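PDB 4MRU: SusD homolog from Bacteroides thetaiotaomicron, which probably binds mucin O-glycans at the bacterial cell surface as a SusD-like outer-membrane lipoprotein, and also binds magnesium. Local coordinates for residues I296-P301 with G386-G391; G52-Y57 with S70-K75; M46-G51 with K256-G261. One frame throughout, in Å; residues are numbered along the deposited sequence.

Interaction 1: I296-P301 with G386-G391; sequences IGINSP and GSYSTG. With EDO (1,2-ethanediol), chain K.
Ile-298 lays its branched side chain over one face of the Tyr-388 ring, and these two residues contribute most of the 198 Å² buried between the two loops. Its CG2 methyl stands 3.6 Å from the ring centroid and only 1° off the ring normal, a CH-pi contact centred on the face. The torsion explains the fit: with chi1 at 60°, CG1 lies between the backbone N and the carbonyl carbon and CG2 beside the N, which sets CG2 over the ring centre and lets the CG1 branch reach the rim through CD1. CD1, at the end of an extended chain, touches the rim at Tyr-388 CE2 (3.5 Å). On the opposite face Ser-387 CB sits 3.5 Å above the plane, offset toward the rim, which leaves the ring held between two side chains. Chi1 of -56° sends the ring of Tyr-388 from its own loop toward 296-301, where the hydroxyl end meets Ser-300 CA at 3.5 Å and Pro-301 CD at 3.8 Å. A water bridges that end to the other backbone, lying 2.7 Å from Tyr-388 OH and accepting from Asn-299 N at 3.0 Å. The amide of Asn-299 turns elsewhere: OD1 is bonded to Lys-449, and ND2 makes a weak bond to Ile-298 O. Asp-383 OD2 accepts hydrogen bonds from the backbone N of both Ser-387 and Tyr-388. This is loop-to-loop packing near the surface, an aromatic resting on an aliphatic side chain, between irregular segments of a SusD-like fold.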
loop_
_atom_site.group_PDB
_atom_site.type_symbol
_atom_site.label_atom_id
_atom_site.label_comp_id
_atom_site.label_asym_id
_atom_site.label_seq_id
_atom_site.Cartn_x
_atom_site.Cartn_y
_atom_site.Cartn_z
ATOM N N ILE A 296 -10.840 -1.988 -14.759
ATOM C CA ILE A 296 -10.991 -2.794 -13.537
ATOM C C ILE A 296 -12.455 -2.894 -13.115
ATOM O O ILE A 296 -13.136 -1.892 -13.048
ATOM C CB ILE A 296 -10.155 -2.210 -12.382
ATOM C CG1 ILE A 296 -8.685 -2.297 -12.758
ATOM C CG2 ILE A 296 -10.434 -2.938 -11.064
ATOM C CD1 ILE A 296 -7.785 -1.488 -11.876
ATOM N N GLY A 297 -12.893 -4.115 -12.833
ATOM C CA GLY A 297 -14.286 -4.388 -12.457
ATOM C C GLY A 297 -15.254 -4.674 -13.599
ATOM O O GLY A 297 -16.269 -3.988 -13.764
ATOM N N ILE A 298 -14.946 -5.721 -14.350
ATOM C CA ILE A 298 -15.650 -6.097 -15.519
ATOM C C ILE A 298 -15.780 -7.621 -15.571
ATOM O O ILE A 298 -15.088 -8.291 -14.845
ATOM C CB ILE A 298 -14.880 -5.671 -16.773
ATOM C CG1 ILE A 298 -13.503 -6.330 -16.809
ATOM C CG2 ILE A 298 -14.771 -4.136 -16.846
ATOM C CD1 ILE A 298 -12.774 -6.209 -18.131
ATOM N N ASN A 299 -16.652 -8.118 -16.456
ATOM C CA ASN A 299 -16.710 -9.521 -16.851
ATOM C C ASN A 299 -16.536 -9.542 -18.362
ATOM O O ASN A 299 -17.496 -9.426 -19.099
ATOM C CB ASN A 299 -18.029 -10.187 -16.433
ATOM C CG ASN A 299 -18.230 -10.306 -14.906
ATOM O OD1 ASN A 299 -19.361 -10.431 -14.451
ATOM N ND2 ASN A 299 -17.182 -10.345 -14.161
ATOM N N SER A 300 -15.301 -9.595 -18.843
ATOM C CA SER A 300 -15.062 -9.493 -20.274
ATOM C C SER A 300 -15.709 -10.641 -21.038
ATOM O O SER A 300 -15.639 -11.777 -20.591
ATOM C CB SER A 300 -13.558 -9.513 -20.583
ATOM O OG SER A 300 -13.308 -9.508 -21.993
ATOM N N PRO A 301 -16.263 -10.368 -22.236
ATOM C CA PRO A 301 -16.739 -11.455 -23.131
ATOM C C PRO A 301 -15.654 -12.037 -23.988
ATOM O O PRO A 301 -15.908 -12.939 -24.762
ATOM C CB PRO A 301 -17.743 -10.735 -24.034
ATOM C CG PRO A 301 -17.186 -9.343 -24.137
ATOM C CD PRO A 301 -16.490 -9.034 -22.826
ATOM N N GLY A 386 -12.419 -2.149 -27.290
ATOM C CA GLY A 386 -13.657 -1.444 -27.589
ATOM C C GLY A 386 -14.831 -1.649 -26.621
ATOM O O GLY A 386 -15.924 -1.143 -26.877
ATOM N N SER A 387 -14.615 -2.351 -25.514
ATOM C CA SER A 387 -15.722 -2.720 -24.627
ATOM C C SER A 387 -15.992 -1.761 -23.469
ATOM O O SER A 387 -17.140 -1.617 -23.082
ATOM C CB SER A 387 -15.467 -4.085 -23.970
ATOM O OG SER A 387 -15.352 -5.103 -24.916
ATOM N N TYR A 388 -14.952 -1.203 -22.855
ATOM C CA TYR A 388 -15.146 -0.462 -21.588
ATOM C C TYR A 388 -14.559 0.972 -21.608
ATOM O O TYR A 388 -14.163 1.518 -20.557
ATOM C CB TYR A 388 -14.582 -1.259 -20.426
ATOM C CG TYR A 388 -15.165 -2.636 -20.321
ATOM C CD1 TYR A 388 -16.492 -2.822 -19.949
ATOM C CD2 TYR A 388 -14.423 -3.751 -20.637
ATOM C CE1 TYR A 388 -17.054 -4.093 -19.893
ATOM C CE2 TYR A 388 -14.966 -5.023 -20.588
ATOM C CZ TYR A 388 -16.286 -5.192 -20.193
ATOM O OH TYR A 388 -16.833 -6.448 -20.119
ATOM N N SER A 389 -14.533 1.571 -22.793
ATOM C CA SER A 389 -14.030 2.935 -22.941
ATOM C C SER A 389 -14.827 3.877 -22.108
ATOM O O SER A 389 -16.030 3.699 -21.940
ATOM C CB SER A 389 -14.081 3.385 -24.388
ATOM O OG SER A 389 -13.179 2.584 -25.139
ATOM N N THR A 390 -14.165 4.898 -21.557
ATOM C CA THR A 390 -14.900 5.851 -20.739
ATOM C C THR A 390 -14.119 7.159 -20.631
ATOM O O THR A 390 -12.965 7.259 -21.095
ATOM C CB THR A 390 -15.241 5.233 -19.329
ATOM O OG1 THR A 390 -16.296 5.967 -18.725
ATOM C CG2 THR A 390 -14.097 5.260 -18.399
ATOM N N GLY A 391 -14.742 8.155 -20.013
ATOM C CA GLY A 391 -14.103 9.442 -19.820
ATOM C C GLY A 391 -12.963 9.417 -18.827
ATOM O O GLY A 391 -12.744 8.454 -18.110
HETATM C C1 EDO K . -19.721 0.689 -18.893
HETATM O O1 EDO K . -20.193 1.831 -18.107
HETATM C C2 EDO K . -18.599 0.963 -19.924
HETATM O O2 EDO K . -17.822 2.176 -19.697
HETATM O O HOH W 1 -18.671 -6.642 -18.138
#

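Interaction 2: G52-Y57 with S70-K75; sequences GSYAGY and STYNPK. With EDO (1,2-ethanediol), chain G.
Ser-53 and Ser-70 form the close part of this contact: Ser-53 OG lies 3.4 Å from Ser-70 CB, and their CA atoms, 5.2 Å apart, are the nearest pair across the segments. The two hydroxyls do not bond to each other. With chi1 at -61°, Ser-53 OG stays beside its own backbone N and bonds back to Met-49 O in the preceding helical turn, while Ser-70 OG bonds to Glu-60. The meeting is therefore made by the CB atoms and the flank of one hydroxyl, and each polar group is satisfied elsewhere.

Farther along, the packing is looser. The rings of Tyr-54 and Tyr-72 slide past each other in opposite directions and come no closer than 4.0 Å, between the two CE1 atoms; Tyr-54 CE1 sits at the edge of the Tyr-72 ring, near its plane. The Tyr-54 hydroxyl bonds to Tyr-69 O. Beside this pair lies a 1,2-ethanediol, probably from the crystallisation liquor, with its O2 in the plane of the Tyr-72 ring at the edge. Its modelled separation from Tyr-72 OH is too short to be taken literally.

Residues 52-54 are the last turn of helix 40-54, which ends in a Schellman motif: Tyr-57 N bonds to Gly-52 O at 2.9 Å, Gly-56 N makes a weak bond to Ser-53 O (3.4 Å), and Gly-56 has positive phi. The chain then enters strand 58-60, and the 70-75 loop that follows it returns against the helix end before helix 81-100. Trp-431 of helix 427-437 meets the Tyr-54 ring.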
loop_
_atom_site.group_PDB
_atom_site.type_symbol
_atom_site.label_atom_id
_atom_site.label_comp_id
_atom_site.label_asym_id
_atom_site.label_seq_id
_atom_site.Cartn_x
_atom_site.Cartn_y
_atom_site.Cartn_z
ATOM N N GLY A 52 -4.157 -4.512 -5.896
ATOM C CA GLY A 52 -4.108 -4.204 -7.315
ATOM C C GLY A 52 -5.392 -3.628 -7.857
ATOM O O GLY A 52 -5.380 -2.592 -8.549
ATOM N N SER A 53 -6.507 -4.271 -7.562
ATOM C CA SER A 53 -7.783 -3.797 -8.057
ATOM C C SER A 53 -8.208 -2.480 -7.384
ATOM O O SER A 53 -8.735 -1.582 -8.034
ATOM C CB SER A 53 -8.907 -4.853 -7.855
ATOM O OG SER A 53 -8.604 -6.043 -8.550
ATOM N N TYR A 54 -8.003 -2.361 -6.088
ATOM C CA TYR A 54 -8.577 -1.222 -5.391
ATOM C C TYR A 54 -7.689 0.037 -5.492
ATOM O O TYR A 54 -8.126 1.114 -5.139
ATOM C CB TYR A 54 -8.859 -1.617 -3.954
ATOM C CG TYR A 54 -9.791 -2.838 -3.825
ATOM C CD1 TYR A 54 -10.715 -3.145 -4.830
ATOM C CD2 TYR A 54 -9.799 -3.622 -2.687
ATOM C CE1 TYR A 54 -11.569 -4.233 -4.718
ATOM C CE2 TYR A 54 -10.666 -4.705 -2.554
ATOM C CZ TYR A 54 -11.549 -5.008 -3.570
ATOM O OH TYR A 54 -12.396 -6.067 -3.480
ATOM N N ALA A 55 -6.438 -0.117 -5.933
ATOM C CA ALA A 55 -5.560 1.016 -6.162
ATOM C C ALA A 55 -5.606 1.459 -7.633
ATOM O O ALA A 55 -4.905 2.392 -8.026
ATOM C CB ALA A 55 -4.128 0.665 -5.761
ATOM N N GLY A 56 -6.368 0.770 -8.468
ATOM C CA GLY A 56 -6.358 1.107 -9.903
ATOM C C GLY A 56 -5.093 0.710 -10.615
ATOM O O GLY A 56 -4.751 1.272 -11.678
ATOM N N TYR A 57 -4.400 -0.315 -10.093
ATOM C CA TYR A 57 -3.107 -0.727 -10.651
ATOM C C TYR A 57 -3.190 -1.937 -11.581
ATOM O O TYR A 57 -2.485 -1.976 -12.601
ATOM C CB TYR A 57 -2.127 -1.097 -9.564
ATOM C CG TYR A 57 -1.516 0.009 -8.730
ATOM C CD1 TYR A 57 -1.519 1.349 -9.124
ATOM C CD2 TYR A 57 -0.832 -0.315 -7.570
ATOM C CE1 TYR A 57 -0.882 2.313 -8.346
ATOM C CE2 TYR A 57 -0.221 0.647 -6.791
ATOM C CZ TYR A 57 -0.259 1.951 -7.164
ATOM O OH TYR A 57 0.360 2.871 -6.389
ATOM N N SER A 70 -12.113 -7.501 -7.830
ATOM C CA SER A 70 -12.321 -6.265 -8.651
ATOM C C SER A 70 -13.805 -5.900 -8.853
ATOM O O SER A 70 -14.136 -4.719 -9.063
ATOM C CB SER A 70 -11.645 -6.374 -9.993
ATOM O OG SER A 70 -12.177 -7.448 -10.712
ATOM N N THR A 71 -14.679 -6.895 -8.755
ATOM C CA THR A 71 -16.144 -6.671 -8.871
ATOM C C THR A 71 -16.862 -6.678 -7.508
ATOM O O THR A 71 -18.103 -6.694 -7.437
ATOM C CB THR A 71 -16.792 -7.669 -9.854
ATOM O OG1 THR A 71 -16.476 -9.019 -9.497
ATOM C CG2 THR A 71 -16.325 -7.347 -11.269
ATOM N N TYR A 72 -16.070 -6.643 -6.454
ATOM C CA TYR A 72 -16.507 -6.477 -5.056
ATOM C C TYR A 72 -17.192 -7.720 -4.483
ATOM O O TYR A 72 -17.869 -7.626 -3.458
ATOM C CB TYR A 72 -17.415 -5.230 -4.886
ATOM C CG TYR A 72 -16.842 -3.904 -5.364
ATOM C CD1 TYR A 72 -15.490 -3.690 -5.505
ATOM C CD2 TYR A 72 -17.687 -2.838 -5.662
ATOM C CE1 TYR A 72 -14.994 -2.443 -5.859
ATOM C CE2 TYR A 72 -17.201 -1.607 -6.086
ATOM C CZ TYR A 72 -15.838 -1.418 -6.202
ATOM O OH TYR A 72 -15.357 -0.192 -6.592
ATOM N N ASN A 73 -16.991 -8.877 -5.127
ATOM C CA ASN A 73 -17.626 -10.109 -4.666
ATOM C C ASN A 73 -16.616 -11.237 -4.662
ATOM O O ASN A 73 -16.877 -12.305 -5.188
ATOM C CB ASN A 73 -18.874 -10.450 -5.494
ATOM C CG ASN A 73 -18.553 -10.878 -6.898
ATOM O OD1 ASN A 73 -17.572 -10.434 -7.502
ATOM N ND2 ASN A 73 -19.378 -11.762 -7.423
ATOM N N PRO A 74 -15.464 -11.018 -4.015
ATOM C CA PRO A 74 -14.491 -12.096 -4.003
ATOM C C PRO A 74 -15.092 -13.386 -3.447
ATOM O O PRO A 74 -15.846 -13.357 -2.481
ATOM C CB PRO A 74 -13.400 -11.577 -3.072
ATOM C CG PRO A 74 -14.039 -10.541 -2.210
ATOM C CD PRO A 74 -15.117 -9.942 -3.080
ATOM N N LYS A 75 -14.769 -14.497 -4.084
ATOM C CA LYS A 75 -15.164 -15.788 -3.589
ATOM C C LYS A 75 -14.776 -15.910 -2.116
ATOM O O LYS A 75 -13.688 -15.491 -1.721
ATOM C CB LYS A 75 -14.493 -16.857 -4.387
ATOM C CG LYS A 75 -14.968 -18.228 -4.069
ATOM C CD LYS A 75 -14.317 -19.217 -4.999
ATOM C CE LYS A 75 -14.909 -20.595 -4.715
ATOM N NZ LYS A 75 -14.126 -21.610 -5.434
HETATM C C1 EDO G . -12.772 2.335 -7.823
HETATM O O1 EDO G . -11.549 2.288 -7.093
HETATM C C2 EDO G . -13.133 0.943 -8.320
HETATM O O2 EDO G . -13.046 -0.037 -7.257
#

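Interaction 3: M46-G51 with K256-G261; sequences MEAMCG and KDYRVG
With chi1 at -51°, Tyr-258 CG lies beside its backbone N, and chi2 of -81° turns the ring so that one face receives Ala-48. In Met-49, a selenomethionine whose CG likewise lies beside the N, the first torsion places CG beside the hydroxyl end of the ring, and the extended chain beyond brings CE to the same oxygen. Ala-48 CB stands 3.5 Å from the ring centroid and 10° off the normal, so its methyl makes a CH-pi contact over the middle of the face. Met-49 instead takes the edge: its CG is near the ring plane, 3.3 Å from Tyr-258 OH and 3.7 Å from CE1, and its CE also reaches Tyr-258 OH at 3.3 Å. Two consecutive helix residues thus hold the ring on a face and along its edge, and the contact is made by van der Waals and CH-pi packing, with no hydrogen bond between the segments. On the strand itself, Arg-259 NH1 donates to Tyr-258 O at 2.8 Å; Phe-252 O also bonds this nitrogen. The helix has a wider pi-type turn here, in which Gly-51 N bonds to Met-46 O at 3.1 Å. The contact seats helix 40-54 against strand 258-260, which pairs antiparallel with strand 58-60 and leads into helix 262-270, with Gly-261 as its N-cap. Elsewhere on helix 40-54, Met-46 touches helices 81-100 and 104-125, and Cys-50 touches helix 427-437.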
loop_
_atom_site.group_PDB
_atom_site.type_symbol
_atom_site.label_atom_id
_atom_site.label_comp_id
_atom_site.label_asym_id
_atom_site.label_seq_id
_atom_site.Cartn_x
_atom_site.Cartn_y
_atom_site.Cartn_z
HETATM N N MSE A 46 -3.609 -10.925 -1.763
HETATM C CA MSE A 46 -3.457 -9.672 -0.989
HETATM C C MSE A 46 -2.985 -8.536 -1.859
HETATM O O MSE A 46 -3.499 -7.425 -1.782
HETATM C CB MSE A 46 -2.486 -9.930 0.156
HETATM C CG MSE A 46 -2.385 -8.764 1.107
HETATM SE SE MSE A 46 -1.274 -9.428 2.605
HETATM C CE MSE A 46 -1.937 -8.029 3.899
ATOM N N GLU A 47 -2.034 -8.809 -2.743
ATOM C CA GLU A 47 -1.437 -7.767 -3.558
ATOM C C GLU A 47 -1.996 -7.639 -4.972
ATOM O O GLU A 47 -2.244 -6.530 -5.440
ATOM C CB GLU A 47 0.058 -8.037 -3.670
ATOM C CG GLU A 47 0.767 -7.942 -2.354
ATOM C CD GLU A 47 0.854 -6.523 -1.855
ATOM O OE1 GLU A 47 1.128 -5.581 -2.662
ATOM O OE2 GLU A 47 0.699 -6.346 -0.642
ATOM N N ALA A 48 -2.120 -8.747 -5.690
ATOM C CA ALA A 48 -2.492 -8.678 -7.096
ATOM C C ALA A 48 -4.003 -8.396 -7.249
ATOM O O ALA A 48 -4.415 -7.430 -7.876
ATOM C CB ALA A 48 -2.089 -9.966 -7.821
HETATM N N MSE A 49 -4.788 -9.204 -6.581
HETATM C CA MSE A 49 -6.260 -9.054 -6.610
HETATM C C MSE A 49 -6.726 -7.901 -5.747
HETATM O O MSE A 49 -7.460 -7.026 -6.221
HETATM C CB MSE A 49 -6.867 -10.345 -6.143
HETATM C CG MSE A 49 -6.721 -11.480 -7.120
HETATM SE SE MSE A 49 -7.686 -12.961 -6.259
HETATM C CE MSE A 49 -6.948 -14.514 -7.234
ATOM N N CYS A 50 -6.389 -7.906 -4.463
ATOM C CA CYS A 50 -6.945 -6.870 -3.545
ATOM C C CYS A 50 -6.312 -5.448 -3.727
ATOM O O CYS A 50 -6.966 -4.535 -4.258
ATOM C CB CYS A 50 -6.840 -7.369 -2.108
ATOM S SG CYS A 50 -7.497 -6.198 -0.870
ATOM N N GLY A 51 -5.027 -5.279 -3.356
ATOM C CA GLY A 51 -4.347 -4.016 -3.537
ATOM C C GLY A 51 -4.400 -3.571 -4.991
ATOM O O GLY A 51 -4.651 -2.411 -5.296
ATOM N N LYS A 256 0.488 -15.173 -15.791
ATOM C CA LYS A 256 -0.161 -14.139 -16.595
ATOM C C LYS A 256 -1.633 -13.908 -16.174
ATOM O O LYS A 256 -2.498 -13.750 -17.033
ATOM C CB LYS A 256 -0.048 -14.482 -18.098
ATOM C CG LYS A 256 1.396 -14.808 -18.520
ATOM C CD LYS A 256 1.504 -15.072 -20.012
ATOM C CE LYS A 256 2.790 -15.800 -20.314
ATOM N NZ LYS A 256 3.080 -15.792 -21.774
ATOM N N ASP A 257 -1.877 -13.899 -14.859
ATOM C CA ASP A 257 -3.189 -13.730 -14.283
ATOM C C ASP A 257 -3.598 -12.247 -14.117
ATOM O O ASP A 257 -4.733 -11.961 -13.801
ATOM C CB ASP A 257 -3.274 -14.401 -12.914
ATOM C CG ASP A 257 -3.457 -15.905 -12.977
ATOM O OD1 ASP A 257 -3.616 -16.472 -14.076
ATOM O OD2 ASP A 257 -3.429 -16.514 -11.889
ATOM N N TYR A 258 -2.673 -11.313 -14.291
ATOM C CA TYR A 258 -2.936 -9.884 -14.087
ATOM C C TYR A 258 -2.299 -9.040 -15.170
ATOM O O TYR A 258 -1.181 -9.330 -15.644
ATOM C CB TYR A 258 -2.433 -9.394 -12.698
ATOM C CG TYR A 258 -2.945 -10.295 -11.622
ATOM C CD1 TYR A 258 -4.226 -10.144 -11.128
ATOM C CD2 TYR A 258 -2.214 -11.439 -11.232
ATOM C CE1 TYR A 258 -4.749 -11.061 -10.205
ATOM C CE2 TYR A 258 -2.756 -12.354 -10.322
ATOM C CZ TYR A 258 -4.013 -12.147 -9.834
ATOM O OH TYR A 258 -4.547 -13.067 -8.987
ATOM N N ARG A 259 -2.982 -7.953 -15.527
ATOM C CA ARG A 259 -2.383 -6.940 -16.368
ATOM C C ARG A 259 -2.674 -5.580 -15.750
ATOM O O ARG A 259 -3.457 -5.441 -14.817
ATOM C CB ARG A 259 -2.886 -7.025 -17.823
ATOM C CG ARG A 259 -2.472 -8.264 -18.610
ATOM C CD ARG A 259 -1.001 -8.160 -18.871
ATOM N NE ARG A 259 -0.325 -9.277 -19.545
ATOM C CZ ARG A 259 0.477 -10.167 -18.955
ATOM N NH1 ARG A 259 0.608 -10.234 -17.633
ATOM N NH2 ARG A 259 1.147 -11.017 -19.707
ATOM N N VAL A 260 -2.032 -4.578 -16.295
ATOM C CA VAL A 260 -2.127 -3.248 -15.771
ATOM C C VAL A 260 -3.514 -2.656 -15.994
ATOM O O VAL A 260 -4.138 -2.835 -17.038
ATOM C CB VAL A 260 -1.028 -2.346 -16.406
ATOM C CG1 VAL A 260 -1.124 -0.937 -15.863
ATOM C CG2 VAL A 260 0.333 -2.918 -16.118
ATOM N N GLY A 261 -3.972 -1.915 -14.983
ATOM C CA GLY A 261 -5.266 -1.305 -14.977
ATOM C C GLY A 261 -5.359 -0.000 -15.754
ATOM O O GLY A 261 -4.348 0.680 -16.011
#

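Interactions 2 and 3 use successive parts of helix 40-54, and their centres are 8 Å apart. They also meet directly, since Tyr-57 O lies 2.8 Å from Gly-261 N, a probable hydrogen bond between the chain just past the helix end and the end of 256-261. Interaction 1 lies farther out, its centre 14 Å from that of interaction 2 and 16 Å from that of interaction 3. Ile-296 spans the gap by packing: its CD1 is 3.6 Å from Gly-56 CA and 4.0 Å from Gly-261 CA. Thr-71 CG2 adds a contact with Gly-297 C at 3.7 Å. All three lie away from the magnesium-binding residue Asn-373.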